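Local coordinates for protein EF0056 (Enterococcus faecalis, PDB 6ORI) that is an enterococcal surface protein of unknown function, probably with immunoglobulin-like beta domains and probably connected with biofilm formation, at residues Y56-I61 with P337-V342. Numbering follows the deposited sequence.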
ATOM      1  N   TYR A  56      -4.280 -10.475  -1.471  1.00  4.96           N
ATOM      2  CA  TYR A  56      -3.579 -10.812  -2.702  1.00  4.06           C
ATOM      3  C   TYR A  56      -2.147 -11.181  -2.384  1.00  4.18           C
ATOM      4  O   TYR A  56      -1.521 -10.594  -1.500  1.00  5.49           O
ATOM      5  CB  TYR A  56      -3.610  -9.643  -3.715  1.00  4.08           C
ATOM      6  CG  TYR A  56      -4.998  -9.094  -3.902  1.00  4.58           C
ATOM      7  CD1 TYR A  56      -6.076  -9.929  -4.111  1.00  4.69           C
ATOM      8  CD2 TYR A  56      -5.245  -7.737  -3.823  1.00  5.69           C
ATOM      9  CE1 TYR A  56      -7.360  -9.422  -4.223  1.00  6.76           C
ATOM     10  CE2 TYR A  56      -6.516  -7.237  -3.930  1.00  5.83           C
ATOM     11  CZ  TYR A  56      -7.564  -8.078  -4.145  1.00  7.19           C
ATOM     12  OH  TYR A  56      -8.830  -7.541  -4.219  1.00  9.07           O
ATOM     13  N   GLY A  57      -1.622 -12.152  -3.110  1.00  4.43           N
ATOM     14  CA  GLY A  57      -0.259 -12.592  -2.927  1.00  4.14           C
ATOM     15  C   GLY A  57       0.352 -13.032  -4.216  1.00  4.83           C
ATOM     16  O   GLY A  57      -0.334 -13.573  -5.079  1.00  5.28           O
ATOM     17  N   LYS A  58       1.646 -12.794  -4.368  1.00  5.37           N
ATOM     18  CA  LYS A  58       2.351 -13.298  -5.529  1.00  5.15           C
ATOM     19  C   LYS A  58       3.793 -13.584  -5.164  1.00  5.86           C
ATOM     20  O   LYS A  58       4.472 -12.797  -4.456  1.00  6.08           O
ATOM     21  CB  LYS A  58       2.291 -12.324  -6.709  1.00  6.84           C
ATOM     22  CG  LYS A  58       3.152 -12.871  -7.843  1.00 10.77           C
ATOM     23  CD  LYS A  58       3.103 -12.089  -9.077  1.00 11.07           C
ATOM     24  CE  LYS A  58       4.230 -12.485 -10.030  1.00  7.13           C
ATOM     25  NZ  LYS A  58       4.423 -13.946 -10.189  1.00  7.77           N
ATOM     26  N   HIS A  59       4.285 -14.698  -5.689  1.00  5.00           N
ATOM     27  CA  HIS A  59       5.711 -15.022  -5.625  1.00  5.77           C
ATOM     28  C   HIS A  59       6.194 -15.483  -6.990  1.00  6.77           C
ATOM     29  O   HIS A  59       5.396 -15.783  -7.894  1.00  5.63           O
ATOM     30  CB  HIS A  59       6.038 -16.012  -4.498  1.00  7.11           C
ATOM     31  CG  HIS A  59       5.221 -17.250  -4.522  1.00  5.53           C
ATOM     32  ND1 HIS A  59       3.932 -17.296  -4.045  1.00  5.69           N
ATOM     33  CD2 HIS A  59       5.504 -18.489  -4.975  1.00  8.39           C
ATOM     34  CE1 HIS A  59       3.455 -18.514  -4.204  1.00  7.90           C
ATOM     35  NE2 HIS A  59       4.384 -19.254  -4.784  1.00  8.55           N
ATOM     36  N   ASN A  60       7.511 -15.481  -7.159  1.00  6.12           N
ATOM     37  CA  ASN A  60       8.108 -15.559  -8.485  1.00  6.27           C
ATOM     38  C   ASN A  60       8.866 -16.852  -8.706  1.00  7.47           C
ATOM     39  O   ASN A  60       9.174 -17.192  -9.863  1.00  8.17           O
ATOM     40  CB  ASN A  60       9.078 -14.393  -8.701  1.00  7.30           C
ATOM     41  CG  ASN A  60       8.446 -13.042  -8.493  1.00 10.50           C
ATOM     42  OD1 ASN A  60       7.220 -12.890  -8.508  1.00 11.02           O
ATOM     43  ND2 ASN A  60       9.287 -12.036  -8.314  1.00 14.21           N
ATOM     44  N   ILE A  61       9.150 -17.564  -7.614  0.64  7.64           N
ATOM     45  CA  ILE A  61       9.838 -18.857  -7.628  0.64  8.01           C
ATOM     46  C   ILE A  61       9.074 -19.749  -6.665  0.64  8.48           C
ATOM     47  O   ILE A  61       8.603 -19.275  -5.636  0.64  9.41           O
ATOM     48  CB  ILE A  61      11.306 -18.710  -7.156  0.64  9.60           C
ATOM     49  CG1 ILE A  61      12.090 -17.786  -8.093  0.64 12.73           C
ATOM     50  CG2 ILE A  61      11.999 -20.061  -7.060  0.64 13.74           C
ATOM     51  CD1 ILE A  61      12.196 -18.297  -9.526  0.64 17.65           C
ATOM     52  N   PRO A 337       3.489 -11.131 -15.026  1.00  5.05           N
ATOM     53  CA  PRO A 337       2.501 -10.894 -13.983  1.00  5.44           C
ATOM     54  C   PRO A 337       3.055 -10.161 -12.785  1.00  4.36           C
ATOM     55  O   PRO A 337       2.295  -9.929 -11.846  1.00  5.77           O
ATOM     56  CB  PRO A 337       2.071 -12.319 -13.597  1.00  7.08           C
ATOM     57  CG  PRO A 337       3.245 -13.157 -13.883  1.00  6.50           C
ATOM     58  CD  PRO A 337       3.855 -12.557 -15.129  1.00  6.18           C
ATOM     59  N   ARG A 338       4.341  -9.843 -12.786  1.00  5.84           N
ATOM     60  CA  ARG A 338       4.942  -9.155 -11.655  1.00  5.07           C
ATOM     61  C   ARG A 338       4.343  -7.760 -11.478  1.00  5.37           C
ATOM     62  O   ARG A 338       3.913  -7.118 -12.445  1.00  5.70           O
ATOM     63  CB  ARG A 338       6.456  -9.052 -11.804  1.00  6.22           C
ATOM     64  CG  ARG A 338       7.172 -10.361 -11.588  1.00  9.78           C
ATOM     65  CD  ARG A 338       8.681 -10.290 -11.834  1.00 11.73           C
ATOM     66  NE  ARG A 338       8.997 -10.097 -13.249  1.00 12.98           N
ATOM     67  CZ  ARG A 338       9.325  -8.948 -13.826  1.00 15.33           C
ATOM     68  NH1 ARG A 338       9.421  -7.826 -13.120  1.00 21.72           N
ATOM     69  NH2 ARG A 338       9.558  -8.929 -15.130  1.00 25.26           N
ATOM     70  N   PRO A 339       4.338  -7.263 -10.243  1.00  4.21           N
ATOM     71  CA  PRO A 339       3.749  -5.947  -9.969  1.00  4.04           C
ATOM     72  C   PRO A 339       4.649  -4.814 -10.418  1.00  5.11           C
ATOM     73  O   PRO A 339       5.816  -4.993 -10.785  1.00  5.82           O
ATOM     74  CB  PRO A 339       3.621  -5.923  -8.445  1.00  6.25           C
ATOM     75  CG  PRO A 339       4.679  -6.864  -7.981  1.00  5.61           C
ATOM     76  CD  PRO A 339       4.756  -7.955  -9.016  1.00  4.63           C
ATOM     77  N   ILE A 340       4.060  -3.635 -10.390  1.00  4.43           N
ATOM     78  CA  ILE A 340       4.705  -2.397 -10.795  1.00  4.61           C
ATOM     79  C   ILE A 340       4.813  -1.481  -9.593  1.00  4.34           C
ATOM     80  O   ILE A 340       3.875  -1.370  -8.808  1.00  4.99           O
ATOM     81  CB  ILE A 340       3.854  -1.709 -11.867  1.00  5.66           C
ATOM     82  CG1 ILE A 340       3.768  -2.596 -13.118  1.00  5.78           C
ATOM     83  CG2 ILE A 340       4.372  -0.302 -12.156  1.00  5.51           C
ATOM     84  CD1 ILE A 340       2.695  -2.208 -14.091  1.00  8.14           C
ATOM     85  N   VAL A 341       5.939  -0.803  -9.449  1.00  4.05           N
ATOM     86  CA  VAL A 341       6.117   0.226  -8.432  1.00  4.97           C
ATOM     87  C   VAL A 341       6.544   1.509  -9.123  1.00  4.51           C
ATOM     88  O   VAL A 341       7.541   1.500  -9.859  1.00  5.62           O
ATOM     89  CB  VAL A 341       7.155  -0.177  -7.365  1.00  7.06           C
ATOM     90  CG1 VAL A 341       7.389   0.946  -6.380  1.00  7.43           C
ATOM     91  CG2 VAL A 341       6.698  -1.409  -6.619  1.00  8.12           C
ATOM     92  N   VAL A 342       5.776   2.569  -8.896  1.00  4.60           N
ATOM     93  CA  VAL A 342       6.078   3.930  -9.352  1.00  4.29           C
ATOM     94  C   VAL A 342       6.429   4.683  -8.095  1.00  5.13           C
ATOM     95  O   VAL A 342       5.652   4.696  -7.153  1.00  6.12           O
ATOM     96  CB  VAL A 342       4.847   4.557 -10.041  1.00  4.79           C
ATOM     97  CG1 VAL A 342       5.141   5.983 -10.498  1.00  6.77           C
ATOM     98  CG2 VAL A 342       4.408   3.688 -11.232  1.00  7.27           C
TER
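K58 lies across the loop P337-R338-P339, joining two beta-rich parts of a surface protein probably of immunoglobulin-like fold. K58 is near the end of strand 50-59 in the first antiparallel sheet. The loop leads into strand 340-348 of another sheet. No hydrogen bond links the two segments, so the contact is packing. CB of K58 points toward the loop. CG is anti to the backbone N (chi1 175°), and the next two torsions are extended too. CD reaches the loop backbone, 3.6 Å from P337 O; P339 CD is a more distant neighbour. CE rests 3.8 Å from R338 CA and also touches R338 CG. The chain then bends at chi4, which places NZ 3.1 Å from H59 O in a hydrogen bond. NZ sits above that carbonyl plane, 53° out of it. A second hydrogen bond goes to T132 O. Two backbone carbonyls thus hold the ammonium. The K58 and P337 side chains cross at about a right angle, with NZ 4.0 Å from P337 CG.

N60 adds the other touch. Its side chain crosses that of R338, amide and guanidinium planes 80° apart. The amide is fixed by S32 OG at OD1 and K289 O at ND2. Against the arginine's aliphatic part it makes van der Waals contacts, not hydrogen bonds: OD1 lies 4.0 Å from R338 CG, and ND2 stands 4.0 Å from R338 CD.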